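Local coordinates for RNA methyltransferase, TrmH family (Porphyromonas gingivalis, PDB 2I6D), which probably binds RNA and methylates it with S-adenosylmethionine as the methyl donor, as a knotted SPOUT-class enzyme of the TrmH family, at residues F28-M39 and V147-R156; R44-L55 and P61-E71. All blocks are in the same frame, centred on the assembly; numbering follows the deposited sequence.

Contact 1 (F28-M39 and V147-R156)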
loop_
_atom_site.group_PDB
_atom_site.type_symbol
_atom_site.label_atom_id
_atom_site.label_comp_id
_atom_site.label_asym_id
_atom_site.label_seq_id
_atom_site.Cartn_x
_atom_site.Cartn_y
_atom_site.Cartn_z
ATOM N N PHE A 28 13.623 -3.347 1.073
ATOM C CA PHE A 28 12.864 -2.807 2.200
ATOM C C PHE A 28 12.740 -3.889 3.247
ATOM O O PHE A 28 12.830 -5.094 2.925
ATOM C CB PHE A 28 11.480 -2.293 1.751
ATOM C CG PHE A 28 10.516 -3.388 1.340
ATOM C CD1 PHE A 28 9.581 -3.881 2.247
ATOM C CD2 PHE A 28 10.573 -3.947 0.074
ATOM C CE1 PHE A 28 8.684 -4.881 1.873
ATOM C CE2 PHE A 28 9.661 -4.976 -0.316
ATOM C CZ PHE A 28 8.728 -5.431 0.595
ATOM N N ALA A 29 12.540 -3.487 4.499
ATOM C CA ALA A 29 12.448 -4.438 5.585
ATOM C C ALA A 29 11.004 -4.613 6.075
ATOM O O ALA A 29 10.159 -3.693 5.984
ATOM C CB ALA A 29 13.355 -4.011 6.750
ATOM N N VAL A 30 10.764 -5.781 6.640
ATOM C CA VAL A 30 9.488 -6.178 7.237
ATOM C C VAL A 30 9.823 -6.865 8.546
ATOM O O VAL A 30 10.749 -7.717 8.607
ATOM C CB VAL A 30 8.717 -7.153 6.305
ATOM C CG1 VAL A 30 7.349 -7.603 6.911
ATOM C CG2 VAL A 30 8.500 -6.505 4.909
ATOM N N GLU A 31 9.095 -6.498 9.590
ATOM C CA GLU A 31 9.337 -7.033 10.932
ATOM C C GLU A 31 8.196 -7.878 11.496
ATOM O O GLU A 31 7.001 -7.577 11.333
ATOM C CB GLU A 31 9.706 -5.921 11.907
ATOM C CG GLU A 31 10.880 -5.046 11.429
ATOM C CD GLU A 31 11.286 -4.047 12.514
ATOM O OE1 GLU A 31 11.081 -4.363 13.699
ATOM O OE2 GLU A 31 11.775 -2.940 12.191
ATOM N N GLY A 32 8.593 -8.956 12.156
ATOM C CA GLY A 32 7.675 -9.764 12.923
ATOM C C GLY A 32 7.181 -10.981 12.170
ATOM O O GLY A 32 7.058 -10.941 10.964
ATOM N N PRO A 33 6.890 -12.075 12.887
ATOM C CA PRO A 33 6.504 -13.318 12.219
ATOM C C PRO A 33 5.247 -13.231 11.353
ATOM O O PRO A 33 5.155 -13.941 10.360
ATOM C CB PRO A 33 6.241 -14.303 13.383
ATOM C CG PRO A 33 6.202 -13.467 14.642
ATOM C CD PRO A 33 6.966 -12.205 14.358
ATOM N N LYS A 34 4.266 -12.428 11.757
ATOM C CA LYS A 34 2.979 -12.416 11.043
ATOM C C LYS A 34 3.185 -11.848 9.633
ATOM O O LYS A 34 2.805 -12.463 8.622
ATOM C CB LYS A 34 1.923 -11.605 11.805
ATOM C CG LYS A 34 1.436 -12.242 13.075
ATOM C CD LYS A 34 0.226 -11.488 13.670
ATOM C CE LYS A 34 0.264 -11.538 15.205
ATOM N NZ LYS A 34 -1.014 -11.067 15.824
ATOM N N LEU A 35 3.825 -10.685 9.565
ATOM C CA LEU A 35 4.015 -10.028 8.314
ATOM C C LEU A 35 5.072 -10.733 7.471
ATOM O O LEU A 35 4.880 -10.877 6.263
ATOM C CB LEU A 35 4.351 -8.543 8.501
ATOM C CG LEU A 35 3.238 -7.651 9.067
ATOM C CD1 LEU A 35 3.853 -6.315 9.445
ATOM C CD2 LEU A 35 2.093 -7.476 8.080
ATOM N N VAL A 36 6.158 -11.194 8.092
ATOM C CA VAL A 36 7.215 -11.856 7.328
ATOM C C VAL A 36 6.667 -13.147 6.721
ATOM O O VAL A 36 6.832 -13.382 5.520
ATOM C CB VAL A 36 8.498 -12.105 8.192
ATOM C CG1 VAL A 36 9.482 -12.991 7.444
ATOM C CG2 VAL A 36 9.178 -10.763 8.544
ATOM N N GLY A 37 5.973 -13.948 7.534
ATOM C CA GLY A 37 5.368 -15.203 7.074
ATOM C C GLY A 37 4.427 -14.989 5.902
ATOM O O GLY A 37 4.495 -15.680 4.879
ATOM N N GLU A 38 3.565 -13.994 6.008
ATOM C CA GLU A 38 2.647 -13.766 4.918
ATOM C C GLU A 38 3.270 -13.244 3.634
ATOM O O GLU A 38 2.765 -13.553 2.538
ATOM C CB GLU A 38 1.505 -12.855 5.323
ATOM C CG GLU A 38 0.361 -12.981 4.324
ATOM C CD GLU A 38 -0.979 -12.936 4.961
ATOM O OE1 GLU A 38 -1.048 -12.589 6.167
ATOM O OE2 GLU A 38 -1.958 -13.268 4.245
HETATM N N MSE A 39 4.343 -12.469 3.743
HETATM C CA MSE A 39 4.893 -11.825 2.556
HETATM C C MSE A 39 6.039 -12.625 1.883
HETATM O O MSE A 39 6.374 -12.382 0.716
HETATM C CB MSE A 39 5.323 -10.392 2.887
HETATM C CG MSE A 39 4.205 -9.491 3.421
HETATM SE SE MSE A 39 4.907 -7.707 3.962
HETATM C CE MSE A 39 5.506 -7.041 2.207
ATOM N N VAL A 147 4.247 -0.435 5.974
ATOM C CA VAL A 147 4.418 -1.895 5.981
ATOM C C VAL A 147 3.910 -2.514 7.274
ATOM O O VAL A 147 3.083 -3.439 7.254
ATOM C CB VAL A 147 5.908 -2.305 5.776
ATOM C CG1 VAL A 147 6.155 -3.757 6.202
ATOM C CG2 VAL A 147 6.308 -2.078 4.312
ATOM N N GLN A 148 4.407 -2.006 8.400
ATOM C CA GLN A 148 4.064 -2.573 9.689
ATOM C C GLN A 148 2.570 -2.455 10.030
ATOM O O GLN A 148 2.075 -3.218 10.855
ATOM C CB GLN A 148 4.923 -1.971 10.801
ATOM C CG GLN A 148 6.412 -2.313 10.621
ATOM C CD GLN A 148 6.695 -3.816 10.548
ATOM O OE1 GLN A 148 7.371 -4.264 9.638
ATOM N NE2 GLN A 148 6.194 -4.587 11.520
ATOM N N ALA A 149 1.878 -1.512 9.392
ATOM C CA ALA A 149 0.441 -1.316 9.616
ATOM C C ALA A 149 -0.408 -1.965 8.514
ATOM O O ALA A 149 -1.635 -1.762 8.478
ATOM C CB ALA A 149 0.131 0.167 9.711
ATOM N N SER A 150 0.233 -2.751 7.643
ATOM C CA SER A 150 -0.437 -3.270 6.441
ATOM C C SER A 150 -1.309 -4.529 6.645
ATOM O O SER A 150 -2.120 -4.865 5.769
ATOM C CB SER A 150 0.601 -3.485 5.305
ATOM O OG SER A 150 1.470 -4.570 5.609
HETATM N N MSE A 151 -1.148 -5.220 7.774
HETATM C CA MSE A 151 -1.930 -6.440 8.077
HETATM C C MSE A 151 -1.789 -7.532 7.008
HETATM O O MSE A 151 -2.715 -8.319 6.792
HETATM C CB MSE A 151 -3.425 -6.119 8.266
HETATM C CG MSE A 151 -3.940 -6.126 9.701
HETATM SE SE MSE A 151 -5.601 -7.193 10.015
HETATM C CE MSE A 151 -6.317 -7.391 8.202
ATOM N N GLY A 152 -0.640 -7.566 6.333
ATOM C CA GLY A 152 -0.400 -8.549 5.284
ATOM C C GLY A 152 -0.938 -8.164 3.922
ATOM O O GLY A 152 -0.878 -8.965 2.989
ATOM N N ALA A 153 -1.458 -6.941 3.790
ATOM C CA ALA A 153 -2.137 -6.568 2.535
ATOM C C ALA A 153 -1.211 -6.632 1.297
ATOM O O ALA A 153 -1.672 -6.899 0.162
ATOM C CB ALA A 153 -2.784 -5.195 2.646
ATOM N N LEU A 154 0.081 -6.411 1.512
ATOM C CA LEU A 154 1.041 -6.431 0.406
ATOM C C LEU A 154 1.295 -7.826 -0.165
ATOM O O LEU A 154 1.917 -7.964 -1.225
ATOM C CB LEU A 154 2.354 -5.754 0.807
ATOM C CG LEU A 154 2.147 -4.315 1.305
ATOM C CD1 LEU A 154 3.382 -3.780 2.019
ATOM C CD2 LEU A 154 1.730 -3.381 0.151
ATOM N N ALA A 155 0.792 -8.854 0.501
ATOM C CA ALA A 155 0.805 -10.191 -0.076
ATOM C C ALA A 155 -0.111 -10.303 -1.292
ATOM O O ALA A 155 0.143 -11.112 -2.189
ATOM C CB ALA A 155 0.441 -11.245 0.983
ATOM N N ARG A 156 -1.190 -9.519 -1.324
ATOM C CA ARG A 156 -2.190 -9.702 -2.336
ATOM C C ARG A 156 -2.536 -8.434 -3.089
ATOM O O ARG A 156 -3.173 -8.514 -4.126
ATOM C CB ARG A 156 -3.460 -10.269 -1.737
ATOM C CG ARG A 156 -3.414 -11.761 -1.473
ATOM C CD ARG A 156 -4.578 -12.139 -0.561
ATOM N NE ARG A 156 -4.481 -11.389 0.684
ATOM C CZ ARG A 156 -3.760 -11.778 1.725
ATOM N NH1 ARG A 156 -3.083 -12.925 1.674
ATOM N NH2 ARG A 156 -3.715 -11.020 2.817
HETATM O O HOH W 1 9.113 -2.500 8.325
HETATM O O HOH W 2 -3.443 -10.958 6.504
#
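The side-chain amide of Q148 meets the main chain of E31, touching both its N and its O. Its OE1 accepts from E31 N at 2.8 Å, while its NE2 gives a nearly straight bond (171°) to E31 O, which lies in the plane of the amide. A bend at chi2 (-57°) turns the amide to E31, and the two bonds together fix its rotation. A water bridges Q148 OE1 to A29 O, and the carboxylate of E31 is held elsewhere, by S79 and T80.

The charged contact lies at the other end. R156 grips E38 end-on with NH1 and NH2, both on OE2, NH1 the nearer at 2.8 Å. The two nitrogens come from the same face of the carboxylate, whose plane is turned 61° from the guanidinium. A second water joins E38 OE1 to M151 O, and D125 holds R156 NE.

Between them L35 spreads its two methyls, CD1 against Q148 NE2 (3.6 Å) and V147 O, CD2 against G152 N at the turn. Apolar packing is supplied by V147, whose CG1 lies crosswise on V30 CG2 at 3.8 Å, and, in one of the two conformers of M39, by M39 CE on L154 CB at 3.7 Å. V147 O, accepting from both S150 N and S150 OG, ties helix 144-148 to the type I' turn S150-A153.

This is an interdomain interface: the edge strand and following helix of the MRM3-like substrate-binding domain dock on a helix end and turn of the SpoU methylase domain.

Contact 2 (R44-L55 and P61-E71)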
loop_
_atom_site.group_PDB
_atom_site.type_symbol
_atom_site.label_atom_id
_atom_site.label_comp_id
_atom_site.label_asym_id
_atom_site.label_seq_id
_atom_site.Cartn_x
_atom_site.Cartn_y
_atom_site.Cartn_z
ATOM N N ARG A 44 10.975 -11.290 -2.901
ATOM C CA ARG A 44 12.259 -11.953 -2.964
ATOM C C ARG A 44 13.023 -11.603 -1.703
ATOM O O ARG A 44 13.426 -10.462 -1.524
ATOM C CB ARG A 44 13.026 -11.447 -4.175
ATOM C CG ARG A 44 13.906 -12.475 -4.848
ATOM C CD ARG A 44 15.056 -12.868 -3.977
ATOM N NE ARG A 44 16.000 -13.723 -4.698
ATOM C CZ ARG A 44 17.109 -14.232 -4.164
ATOM N NH1 ARG A 44 17.919 -15.000 -4.915
ATOM N NH2 ARG A 44 17.420 -13.970 -2.888
ATOM N N CYS A 45 13.247 -12.592 -0.850
ATOM C CA CYS A 45 13.951 -12.353 0.406
ATOM C C CYS A 45 15.487 -12.409 0.226
ATOM O O CYS A 45 16.024 -13.387 -0.294
ATOM C CB CYS A 45 13.467 -13.332 1.475
ATOM S SG CYS A 45 14.287 -13.044 3.063
ATOM N N ARG A 46 16.155 -11.337 0.651
ATOM C CA ARG A 46 17.603 -11.124 0.568
ATOM C C ARG A 46 18.291 -11.549 1.877
ATOM O O ARG A 46 19.417 -12.044 1.894
ATOM C CB ARG A 46 17.789 -9.610 0.353
ATOM C CG ARG A 46 19.178 -9.078 0.017
ATOM C CD ARG A 46 19.036 -7.631 -0.483
ATOM N NE ARG A 46 20.262 -6.852 -0.371
ATOM C CZ ARG A 46 20.447 -5.649 -0.911
ATOM N NH1 ARG A 46 21.608 -5.021 -0.761
ATOM N NH2 ARG A 46 19.480 -5.075 -1.611
HETATM N N MSE A 47 17.603 -11.274 2.984
HETATM C CA MSE A 47 18.161 -11.469 4.310
HETATM C C MSE A 47 17.033 -11.740 5.304
HETATM O O MSE A 47 15.958 -11.149 5.205
HETATM C CB MSE A 47 18.950 -10.227 4.717
HETATM C CG MSE A 47 19.349 -10.180 6.170
HETATM SE SE MSE A 47 20.700 -8.767 6.507
HETATM C CE MSE A 47 22.292 -9.853 6.263
ATOM N N LEU A 48 17.288 -12.647 6.245
ATOM C CA LEU A 48 16.310 -13.000 7.276
ATOM C C LEU A 48 17.076 -13.173 8.578
ATOM O O LEU A 48 17.982 -13.987 8.671
ATOM C CB LEU A 48 15.562 -14.274 6.897
ATOM C CG LEU A 48 14.421 -14.681 7.823
ATOM C CD1 LEU A 48 13.297 -13.620 7.819
ATOM C CD2 LEU A 48 13.876 -16.046 7.403
ATOM N N VAL A 49 16.715 -12.385 9.578
ATOM C CA VAL A 49 17.473 -12.315 10.834
ATOM C C VAL A 49 16.457 -12.553 11.947
ATOM O O VAL A 49 15.405 -11.901 11.983
ATOM C CB VAL A 49 18.082 -10.925 10.959
ATOM C CG1 VAL A 49 18.608 -10.670 12.323
ATOM C CG2 VAL A 49 19.213 -10.769 9.935
ATOM N N GLY A 50 16.723 -13.515 12.814
ATOM C CA GLY A 50 15.778 -13.769 13.881
ATOM C C GLY A 50 16.326 -14.736 14.900
ATOM O O GLY A 50 17.390 -15.308 14.713
ATOM N N THR A 51 15.577 -14.927 15.979
ATOM C CA THR A 51 15.916 -15.945 16.954
ATOM C C THR A 51 15.534 -17.296 16.377
ATOM O O THR A 51 14.664 -17.376 15.502
ATOM C CB THR A 51 15.151 -15.737 18.263
ATOM O OG1 THR A 51 13.738 -15.707 17.982
ATOM C CG2 THR A 51 15.574 -14.443 18.940
ATOM N N ALA A 52 16.178 -18.355 16.875
ATOM C CA ALA A 52 15.897 -19.727 16.437
ATOM C C ALA A 52 14.403 -20.047 16.418
ATOM O O ALA A 52 13.911 -20.660 15.457
ATOM C CB ALA A 52 16.659 -20.744 17.320
ATOM N N ALA A 53 13.680 -19.633 17.463
ATOM C CA ALA A 53 12.241 -19.946 17.576
ATOM C C ALA A 53 11.440 -19.276 16.454
ATOM O O ALA A 53 10.459 -19.836 15.962
ATOM C CB ALA A 53 11.698 -19.555 18.953
HETATM N N MSE A 54 11.880 -18.092 16.043
HETATM C CA MSE A 54 11.252 -17.391 14.920
HETATM C C MSE A 54 11.609 -18.016 13.580
HETATM O O MSE A 54 10.741 -18.197 12.726
HETATM C CB MSE A 54 11.594 -15.901 14.943
HETATM C CG MSE A 54 11.055 -15.172 16.177
HETATM SE SE MSE A 54 9.097 -15.174 16.208
HETATM C CE MSE A 54 8.789 -16.684 17.439
ATOM N N LEU A 55 12.877 -18.364 13.391
ATOM C CA LEU A 55 13.313 -18.901 12.100
ATOM C C LEU A 55 12.729 -20.293 11.795
ATOM O O LEU A 55 12.458 -20.628 10.641
ATOM C CB LEU A 55 14.842 -18.938 12.022
ATOM C CG LEU A 55 15.542 -17.576 12.046
ATOM C CD1 LEU A 55 17.047 -17.771 12.118
ATOM C CD2 LEU A 55 15.167 -16.771 10.797
ATOM N N PRO A 61 14.008 -19.058 3.285
ATOM C CA PRO A 61 13.953 -18.478 1.944
ATOM C C PRO A 61 15.069 -19.047 1.080
ATOM O O PRO A 61 16.182 -19.267 1.569
ATOM C CB PRO A 61 14.218 -16.987 2.185
ATOM C CG PRO A 61 14.071 -16.769 3.659
ATOM C CD PRO A 61 14.372 -18.069 4.312
ATOM N N HIS A 62 14.761 -19.303 -0.184
ATOM C CA HIS A 62 15.798 -19.774 -1.090
ATOM C C HIS A 62 16.787 -18.646 -1.396
ATOM O O HIS A 62 16.418 -17.516 -1.757
ATOM C CB HIS A 62 15.215 -20.410 -2.360
ATOM C CG HIS A 62 15.198 -21.912 -2.336
ATOM N ND1 HIS A 62 14.088 -22.644 -1.966
ATOM C CD2 HIS A 62 16.159 -22.818 -2.641
ATOM C CE1 HIS A 62 14.367 -23.934 -2.047
ATOM N NE2 HIS A 62 15.617 -24.066 -2.454
ATOM N N ASP A 63 18.063 -18.953 -1.184
ATOM C CA ASP A 63 19.141 -18.009 -1.493
ATOM C C ASP A 63 19.094 -16.684 -0.724
ATOM O O ASP A 63 19.302 -15.615 -1.292
ATOM C CB ASP A 63 19.191 -17.736 -3.006
ATOM C CG ASP A 63 20.532 -17.184 -3.450
ATOM O OD1 ASP A 63 21.570 -17.725 -3.009
ATOM O OD2 ASP A 63 20.543 -16.203 -4.217
ATOM N N ALA A 64 18.821 -16.755 0.572
ATOM C CA ALA A 64 18.895 -15.571 1.412
ATOM C C ALA A 64 20.010 -15.737 2.433
ATOM O O ALA A 64 20.386 -16.852 2.778
ATOM C CB ALA A 64 17.554 -15.298 2.105
ATOM N N GLU A 65 20.554 -14.623 2.892
ATOM C CA GLU A 65 21.393 -14.648 4.073
ATOM C C GLU A 65 20.527 -14.729 5.343
ATOM O O GLU A 65 19.772 -13.797 5.663
ATOM C CB GLU A 65 22.294 -13.434 4.114
ATOM C CG GLU A 65 23.211 -13.444 5.295
ATOM C CD GLU A 65 24.540 -12.830 4.981
ATOM O OE1 GLU A 65 25.529 -13.264 5.603
ATOM O OE2 GLU A 65 24.583 -11.923 4.109
ATOM N N VAL A 66 20.646 -15.852 6.046
ATOM C CA VAL A 66 19.861 -16.124 7.234
ATOM C C VAL A 66 20.775 -16.092 8.449
ATOM O O VAL A 66 21.794 -16.799 8.486
ATOM C CB VAL A 66 19.150 -17.491 7.123
ATOM C CG1 VAL A 66 18.385 -17.804 8.397
ATOM C CG2 VAL A 66 18.208 -17.488 5.918
ATOM N N VAL A 67 20.445 -15.246 9.422
ATOM C CA VAL A 67 21.303 -15.095 10.612
ATOM C C VAL A 67 20.464 -15.459 11.803
ATOM O O VAL A 67 19.459 -14.810 12.050
ATOM C CB VAL A 67 21.860 -13.653 10.809
ATOM C CG1 VAL A 67 22.820 -13.604 12.003
ATOM C CG2 VAL A 67 22.580 -13.132 9.542
ATOM N N GLU A 68 20.850 -16.504 12.528
ATOM C CA GLU A 68 20.147 -16.847 13.754
ATOM C C GLU A 68 20.804 -16.082 14.890
ATOM O O GLU A 68 22.011 -16.203 15.095
ATOM C CB GLU A 68 20.187 -18.359 14.031
ATOM C CG GLU A 68 19.535 -18.782 15.360
ATOM C CD GLU A 68 19.969 -20.180 15.827
ATOM O OE1 GLU A 68 19.628 -21.163 15.137
ATOM O OE2 GLU A 68 20.635 -20.299 16.890
ATOM N N LEU A 69 20.002 -15.319 15.628
ATOM C CA LEU A 69 20.499 -14.489 16.718
ATOM C C LEU A 69 20.114 -15.049 18.086
ATOM O O LEU A 69 19.052 -15.666 18.226
ATOM C CB LEU A 69 19.965 -13.069 16.562
ATOM C CG LEU A 69 20.478 -12.285 15.346
ATOM C CD1 LEU A 69 19.771 -10.966 15.287
ATOM C CD2 LEU A 69 21.968 -12.067 15.402
ATOM N N PRO A 70 20.950 -14.816 19.111
ATOM C CA PRO A 70 20.591 -15.361 20.416
ATOM C C PRO A 70 19.407 -14.606 20.989
ATOM O O PRO A 70 19.141 -13.467 20.588
ATOM C CB PRO A 70 21.844 -15.098 21.265
ATOM C CG PRO A 70 22.464 -13.894 20.634
ATOM C CD PRO A 70 22.210 -14.049 19.157
ATOM N N GLU A 71 18.720 -15.246 21.924
ATOM C CA GLU A 71 17.644 -14.644 22.713
ATOM C C GLU A 71 18.073 -13.299 23.322
ATOM O O GLU A 71 17.272 -12.362 23.399
ATOM C CB GLU A 71 17.265 -15.616 23.838
ATOM C CG GLU A 71 15.774 -15.694 24.156
ATOM C CD GLU A 71 14.917 -15.938 22.924
ATOM O OE1 GLU A 71 14.185 -15.003 22.531
ATOM O OE2 GLU A 71 14.981 -17.045 22.331
HETATM O O HOH W 3 12.259 -15.363 20.130
HETATM O O HOH W 4 17.889 -18.034 19.115
HETATM O O HOH W 5 15.043 -18.608 20.051
#
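R44 NH2 is shared by two carbonyls, D63 O at 3.0 Å and C45 O of its own segment, each met from above its plane. The other terminal nitrogen, NH1, reaches D63 OD2 at 3.0 Å in the guanidinium plane, on the anti lone pair of the carboxylate, and the bond is nearly straight (165°). One arginine thus ties the turn P61-A64 to the start of the neighbouring strand.

Beyond that turn the two strands run parallel, and five backbone bonds alternate between them: E65 N to R46 O, L48 N to E65 O, V67 N to L48 O, G50 N to V67 O and L69 N to G50 O. The shorter ones measure 2.8 Å, from L48 N to E65 O and from L69 N to G50 O. CA-H groups of M47, V66, V49 and E68 add contacts to the same carbonyls.

Each face has its own packing. On one, V49 and V67 lie side by side, CG2 to CB 4.0 Å, and M47 runs along E65, its bend at chi3 (-92°) setting CE 3.8 Å from E65 CG. On the other, L48 CD2 meets P61 CD at 3.7 Å. Helix 52-56 returns over this face, where L55 CD1 rests on E68 CA at 3.6 Å and slides past V66.

At the far end water carries the polar links, joining A52 N to L69 O and T51 OG1 to E71 OE1. The pairing within this beta-alpha-beta unit therefore rests on main-chain bonds and apolar packing, while charge and solvent bridges are confined to its two ends.

How the contacts relate
Both contacts draw on the four-stranded mixed sheet of the substrate-binding domain, but they use it differently. Contact 1 is mostly buried and lies nearer the centre of the chain, where edge strand 27-31 and helix 33-39 face another domain; its polar bonds each involve a side chain. Contact 2 is only partly buried, lies within one domain at the opposite edge of the sheet, and depends on backbone pairing between strands. Along the chain, both segments of contact 2 fall between those of contact 1. Helix 33-39 connects them physically: while L35 and E38 serve the interface of contact 1, P33 packs on M54 and V36 on L48 of contact 2.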